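PDB 3IIB: peptidase M28 from Shewanella amazonensis SB2B, which probably acts as a zinc-dependent carboxypeptidase or dipeptidase, with two zinc ions held together in its active site. Local coordinates for residues S330-V344 with P386-F398. Sequence-based numbering, arbitrary orientation.
Sequences SDFGAGPIYQIDWRV and PVASLRQDGSDYF. With ZN (zinc ion), chain C.
Strands 337-343 and 387-392 pair antiparallel, their axes 4.6 Å apart at 162°; Asp-341 and Ser-389 form a hydrogen-bonded pair between non-hydrogen-bonded Ile-340/Leu-390 and Trp-342/Ala-388. These apolar side chains share one face, where small Ala-388 packs its CB against Trp-342 CE3. On the other face Arg-391 turns back at chi2 (-65°), aiming NE at Asp-341 OD2 (2.7 Å) in a salt bridge; its CB packs on the Tyr-338 ring's face.

From its strand's end, Gln-392 reaches into the 332-335 loop. Its NE2 donates to Gly-333 O (2.8 Å), from above that carbonyl's plane, and to Gly-335 O (3.2 Å) on a lone pair; OE1 accepts a weak bond from Phe-332 N. With an alanine in its place, Gly-333 O would probably lose its amide donor and Phe-332 N its weak acceptor, while Gly-335 O would keep Asn-419, freeing the loop to shift. Phe-332 turns its edge to the face of Tyr-397 (planes 67° apart), and Gly-394 CA lies over the Phe-332 ring, where a side chain would clash. Asp-331 chelates zinc through both carboxylate oxygens, and a water links OD1 to Tyr-397 OH. These contacts are consistent with a fixed course for the loop after Asp-331.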
loop_
_atom_site.group_PDB
_atom_site.type_symbol
_atom_site.label_atom_id
_atom_site.label_comp_id
_atom_site.label_asym_id
_atom_site.label_seq_id
_atom_site.Cartn_x
_atom_site.Cartn_y
_atom_site.Cartn_z
ATOM N N SER A 330 2.331 21.885 14.242
ATOM C CA SER A 330 2.579 20.449 14.039
ATOM C C SER A 330 1.967 20.058 12.679
ATOM O O SER A 330 0.734 20.024 12.525
ATOM C CB SER A 330 1.936 19.637 15.130
ATOM O OG SER A 330 2.248 18.231 15.039
ATOM N N ASP A 331 2.823 19.753 11.717
ATOM C CA ASP A 331 2.369 19.286 10.381
ATOM C C ASP A 331 3.485 18.471 9.718
ATOM O O ASP A 331 3.893 18.749 8.602
ATOM C CB ASP A 331 1.984 20.440 9.480
ATOM C CG ASP A 331 1.397 19.964 8.173
ATOM O OD1 ASP A 331 0.770 18.898 8.190
ATOM O OD2 ASP A 331 1.516 20.652 7.159
ATOM N N PHE A 332 3.951 17.465 10.429
ATOM C CA PHE A 332 4.864 16.472 9.856
ATOM C C PHE A 332 4.548 15.103 10.446
ATOM O O PHE A 332 5.440 14.337 10.808
ATOM C CB PHE A 332 6.301 16.933 10.056
ATOM C CG PHE A 332 7.295 16.276 9.148
ATOM C CD1 PHE A 332 6.933 15.761 7.912
ATOM C CD2 PHE A 332 8.633 16.191 9.526
ATOM C CE1 PHE A 332 7.859 15.189 7.109
ATOM C CE2 PHE A 332 9.584 15.635 8.673
ATOM C CZ PHE A 332 9.197 15.120 7.478
ATOM N N GLY A 333 3.251 14.798 10.491
ATOM C CA GLY A 333 2.748 13.482 10.905
ATOM C C GLY A 333 2.767 13.291 12.399
ATOM O O GLY A 333 2.480 14.227 13.137
ATOM N N ALA A 334 3.056 12.057 12.823
ATOM C CA ALA A 334 2.995 11.650 14.241
ATOM C C ALA A 334 4.327 11.168 14.778
ATOM O O ALA A 334 4.389 10.770 15.936
ATOM C CB ALA A 334 1.932 10.570 14.459
ATOM N N GLY A 335 5.390 11.246 13.963
ATOM C CA GLY A 335 6.718 10.809 14.409
ATOM C C GLY A 335 7.229 11.652 15.564
ATOM O O GLY A 335 6.898 12.819 15.652
ATOM N N PRO A 336 8.080 11.083 16.441
ATOM C CA PRO A 336 8.458 11.867 17.619
ATOM C C PRO A 336 9.338 13.067 17.268
ATOM O O PRO A 336 10.108 13.050 16.276
ATOM C CB PRO A 336 9.234 10.865 18.500
ATOM C CG PRO A 336 9.537 9.741 17.628
ATOM C CD PRO A 336 8.665 9.743 16.436
ATOM N N ILE A 337 9.240 14.084 18.115
ATOM C CA ILE A 337 10.079 15.256 18.060
ATOM C C ILE A 337 11.468 14.938 18.600
ATOM O O ILE A 337 11.607 14.367 19.687
ATOM C CB ILE A 337 9.440 16.444 18.841
ATOM C CG1 ILE A 337 8.163 16.841 18.126
ATOM C CG2 ILE A 337 10.413 17.645 18.901
ATOM C CD1 ILE A 337 7.190 17.633 18.954
ATOM N N TYR A 338 12.482 15.340 17.842
ATOM C CA TYR A 338 13.907 15.109 18.214
ATOM C C TYR A 338 14.740 16.385 18.419
ATOM O O TYR A 338 15.862 16.310 18.918
ATOM C CB TYR A 338 14.614 14.201 17.175
ATOM C CG TYR A 338 14.671 14.795 15.776
ATOM C CD1 TYR A 338 15.722 15.611 15.380
ATOM C CD2 TYR A 338 13.656 14.551 14.854
ATOM C CE1 TYR A 338 15.752 16.170 14.084
ATOM C CE2 TYR A 338 13.695 15.064 13.576
ATOM C CZ TYR A 338 14.724 15.898 13.201
ATOM O OH TYR A 338 14.714 16.423 11.906
ATOM N N GLN A 339 14.177 17.534 18.099
ATOM C CA GLN A 339 14.908 18.806 18.176
ATOM C C GLN A 339 13.891 19.946 18.120
ATOM O O GLN A 339 12.864 19.848 17.413
ATOM C CB GLN A 339 15.896 18.917 17.007
ATOM C CG GLN A 339 16.827 20.131 17.071
ATOM C CD GLN A 339 17.972 19.979 16.083
ATOM O OE1 GLN A 339 18.578 18.915 16.026
ATOM N NE2 GLN A 339 18.284 21.038 15.318
ATOM N N ILE A 340 14.173 21.024 18.863
ATOM C CA ILE A 340 13.440 22.271 18.668
ATOM C C ILE A 340 14.373 23.342 18.138
ATOM O O ILE A 340 15.362 23.690 18.763
ATOM C CB ILE A 340 12.710 22.750 19.940
ATOM C CG1 ILE A 340 11.722 21.693 20.408
ATOM C CG2 ILE A 340 12.020 24.163 19.681
ATOM C CD1 ILE A 340 11.068 21.955 21.765
ATOM N N ASP A 341 14.061 23.823 16.934
ATOM C CA ASP A 341 14.729 24.965 16.358
ATOM C C ASP A 341 13.870 26.226 16.580
ATOM O O ASP A 341 12.628 26.145 16.673
ATOM C CB ASP A 341 14.987 24.739 14.867
ATOM C CG ASP A 341 15.962 23.639 14.590
ATOM O OD1 ASP A 341 16.928 23.425 15.360
ATOM O OD2 ASP A 341 15.788 22.962 13.543
ATOM N N TRP A 342 14.554 27.378 16.623
ATOM C CA TRP A 342 13.932 28.655 16.991
ATOM C C TRP A 342 14.062 29.688 15.915
ATOM O O TRP A 342 14.944 29.624 15.062
ATOM C CB TRP A 342 14.559 29.215 18.284
ATOM C CG TRP A 342 14.479 28.271 19.429
ATOM C CD1 TRP A 342 15.420 27.335 19.795
ATOM C CD2 TRP A 342 13.378 28.100 20.323
ATOM N NE1 TRP A 342 14.982 26.638 20.893
ATOM C CE2 TRP A 342 13.722 27.082 21.219
ATOM C CE3 TRP A 342 12.144 28.724 20.474
ATOM C CZ2 TRP A 342 12.884 26.684 22.230
ATOM C CZ3 TRP A 342 11.324 28.333 21.498
ATOM C CH2 TRP A 342 11.676 27.334 22.350
ATOM N N ARG A 343 13.187 30.681 16.006
ATOM C CA ARG A 343 13.354 31.942 15.293
ATOM C C ARG A 343 12.986 33.020 16.279
ATOM O O ARG A 343 11.828 33.444 16.357
ATOM C CB ARG A 343 12.459 31.956 14.067
ATOM C CG ARG A 343 12.733 33.086 13.139
ATOM C CD ARG A 343 13.974 32.958 12.286
ATOM N NE ARG A 343 13.925 34.041 11.295
ATOM C CZ ARG A 343 14.566 35.212 11.390
ATOM N NH1 ARG A 343 15.381 35.480 12.407
ATOM N NH2 ARG A 343 14.394 36.152 10.445
ATOM N N VAL A 344 13.982 33.374 17.111
ATOM C CA VAL A 344 13.846 34.371 18.170
ATOM C C VAL A 344 15.024 35.376 18.106
ATOM O O VAL A 344 15.999 35.186 17.363
ATOM C CB VAL A 344 13.793 33.703 19.554
ATOM C CG1 VAL A 344 12.598 32.698 19.650
ATOM C CG2 VAL A 344 15.159 32.989 19.873
ATOM N N PRO A 386 7.969 35.784 16.389
ATOM C CA PRO A 386 8.840 34.634 16.620
ATOM C C PRO A 386 8.125 33.311 16.390
ATOM O O PRO A 386 6.903 33.204 16.541
ATOM C CB PRO A 386 9.239 34.787 18.118
ATOM C CG PRO A 386 9.054 36.201 18.431
ATOM C CD PRO A 386 7.849 36.610 17.603
ATOM N N VAL A 387 8.889 32.289 16.017
ATOM C CA VAL A 387 8.357 30.977 15.837
ATOM C C VAL A 387 9.352 29.937 16.338
ATOM O O VAL A 387 10.498 30.251 16.617
ATOM C CB VAL A 387 7.991 30.667 14.343
ATOM C CG1 VAL A 387 6.850 31.613 13.845
ATOM C CG2 VAL A 387 9.230 30.679 13.432
ATOM N N ALA A 388 8.852 28.705 16.478
ATOM C CA ALA A 388 9.677 27.524 16.682
ATOM C C ALA A 388 9.270 26.445 15.683
ATOM O O ALA A 388 8.111 26.406 15.218
ATOM C CB ALA A 388 9.540 27.003 18.135
ATOM N N SER A 389 10.233 25.596 15.332
ATOM C CA SER A 389 9.988 24.387 14.545
ATOM C C SER A 389 10.357 23.224 15.450
ATOM O O SER A 389 11.538 23.012 15.794
ATOM C CB SER A 389 10.841 24.358 13.290
ATOM O OG SER A 389 10.374 25.277 12.310
ATOM N N LEU A 390 9.336 22.472 15.827
ATOM C CA LEU A 390 9.489 21.325 16.685
ATOM C C LEU A 390 9.620 20.143 15.716
ATOM O O LEU A 390 8.638 19.666 15.114
ATOM C CB LEU A 390 8.282 21.213 17.628
ATOM C CG LEU A 390 8.228 22.320 18.702
ATOM C CD1 LEU A 390 7.417 23.519 18.170
ATOM C CD2 LEU A 390 7.603 21.842 19.988
ATOM N N ARG A 391 10.857 19.703 15.550
ATOM C CA ARG A 391 11.215 18.846 14.415
ATOM C C ARG A 391 10.762 17.419 14.688
ATOM O O ARG A 391 11.243 16.803 15.620
ATOM C CB ARG A 391 12.716 18.858 14.234
ATOM C CG ARG A 391 13.320 20.242 13.935
ATOM C CD ARG A 391 12.856 20.798 12.603
ATOM N NE ARG A 391 13.530 22.060 12.273
ATOM C CZ ARG A 391 13.236 22.831 11.226
ATOM N NH1 ARG A 391 12.248 22.498 10.383
ATOM N NH2 ARG A 391 13.927 23.955 11.023
ATOM N N GLN A 392 9.882 16.889 13.828
ATOM C CA GLN A 392 9.417 15.511 13.917
ATOM C C GLN A 392 10.231 14.603 13.028
ATOM O O GLN A 392 10.651 15.029 11.961
ATOM C CB GLN A 392 7.976 15.412 13.450
ATOM C CG GLN A 392 6.975 16.129 14.348
ATOM C CD GLN A 392 5.585 15.960 13.866
ATOM O OE1 GLN A 392 5.082 16.736 13.007
ATOM N NE2 GLN A 392 4.934 14.926 14.366
ATOM N N ASP A 393 10.390 13.355 13.466
ATOM C CA ASP A 393 10.971 12.293 12.634
ATOM C C ASP A 393 9.958 11.895 11.557
ATOM O O ASP A 393 8.925 11.270 11.842
ATOM C CB ASP A 393 11.378 11.083 13.467
ATOM C CG ASP A 393 12.098 10.004 12.646
ATOM O OD1 ASP A 393 11.832 9.823 11.442
ATOM O OD2 ASP A 393 12.962 9.332 13.233
ATOM N N GLY A 394 10.240 12.299 10.321
ATOM C CA GLY A 394 9.368 11.974 9.214
ATOM C C GLY A 394 9.930 10.930 8.267
ATOM O O GLY A 394 9.612 10.938 7.040
ATOM N N SER A 395 10.780 10.046 8.772
ATOM C CA SER A 395 11.405 9.031 7.884
ATOM C C SER A 395 10.378 8.227 7.095
ATOM O O SER A 395 10.639 7.884 5.946
ATOM C CB SER A 395 12.260 8.047 8.674
ATOM O OG SER A 395 13.360 8.723 9.243
ATOM N N ASP A 396 9.229 7.920 7.720
ATOM C CA ASP A 396 8.171 7.141 7.058
ATOM C C ASP A 396 7.020 8.001 6.504
ATOM O O ASP A 396 6.125 7.477 5.862
ATOM C CB ASP A 396 7.616 6.059 7.986
ATOM C CG ASP A 396 6.836 6.618 9.168
ATOM O OD1 ASP A 396 7.075 7.804 9.556
ATOM O OD2 ASP A 396 6.013 5.845 9.746
ATOM N N TYR A 397 7.069 9.314 6.715
ATOM C CA TYR A 397 5.919 10.181 6.425
ATOM C C TYR A 397 5.524 10.153 4.954
ATOM O O TYR A 397 4.333 10.061 4.626
ATOM C CB TYR A 397 6.276 11.600 6.845
ATOM C CG TYR A 397 5.198 12.632 6.676
ATOM C CD1 TYR A 397 4.143 12.717 7.571
ATOM C CD2 TYR A 397 5.271 13.557 5.636
ATOM C CE1 TYR A 397 3.179 13.721 7.438
ATOM C CE2 TYR A 397 4.281 14.527 5.472
ATOM C CZ TYR A 397 3.261 14.608 6.397
ATOM O OH TYR A 397 2.294 15.570 6.281
ATOM N N PHE A 398 6.506 10.218 4.073
ATOM C CA PHE A 398 6.225 10.235 2.637
ATOM C C PHE A 398 5.951 8.870 2.027
ATOM O O PHE A 398 5.730 8.758 0.807
ATOM C CB PHE A 398 7.301 11.046 1.889
ATOM C CG PHE A 398 7.304 12.520 2.280
ATOM C CD1 PHE A 398 6.250 13.347 1.903
ATOM C CD2 PHE A 398 8.275 13.032 3.089
ATOM C CE1 PHE A 398 6.203 14.657 2.274
ATOM C CE2 PHE A 398 8.243 14.347 3.462
ATOM C CZ PHE A 398 7.180 15.170 3.066
HETATM ZN ZN ZN C . 0.263 19.001 6.106
HETATM O O HOH W 1 1.416 16.257 8.680
HETATM O O HOH W 2 5.696 19.290 12.592
HETATM O O HOH W 3 2.457 18.227 5.604
HETATM O O HOH W 4 6.292 11.894 11.185
HETATM O O HOH W 5 12.070 17.164 10.911
HETATM O O HOH W 6 0.123 19.483 4.226
#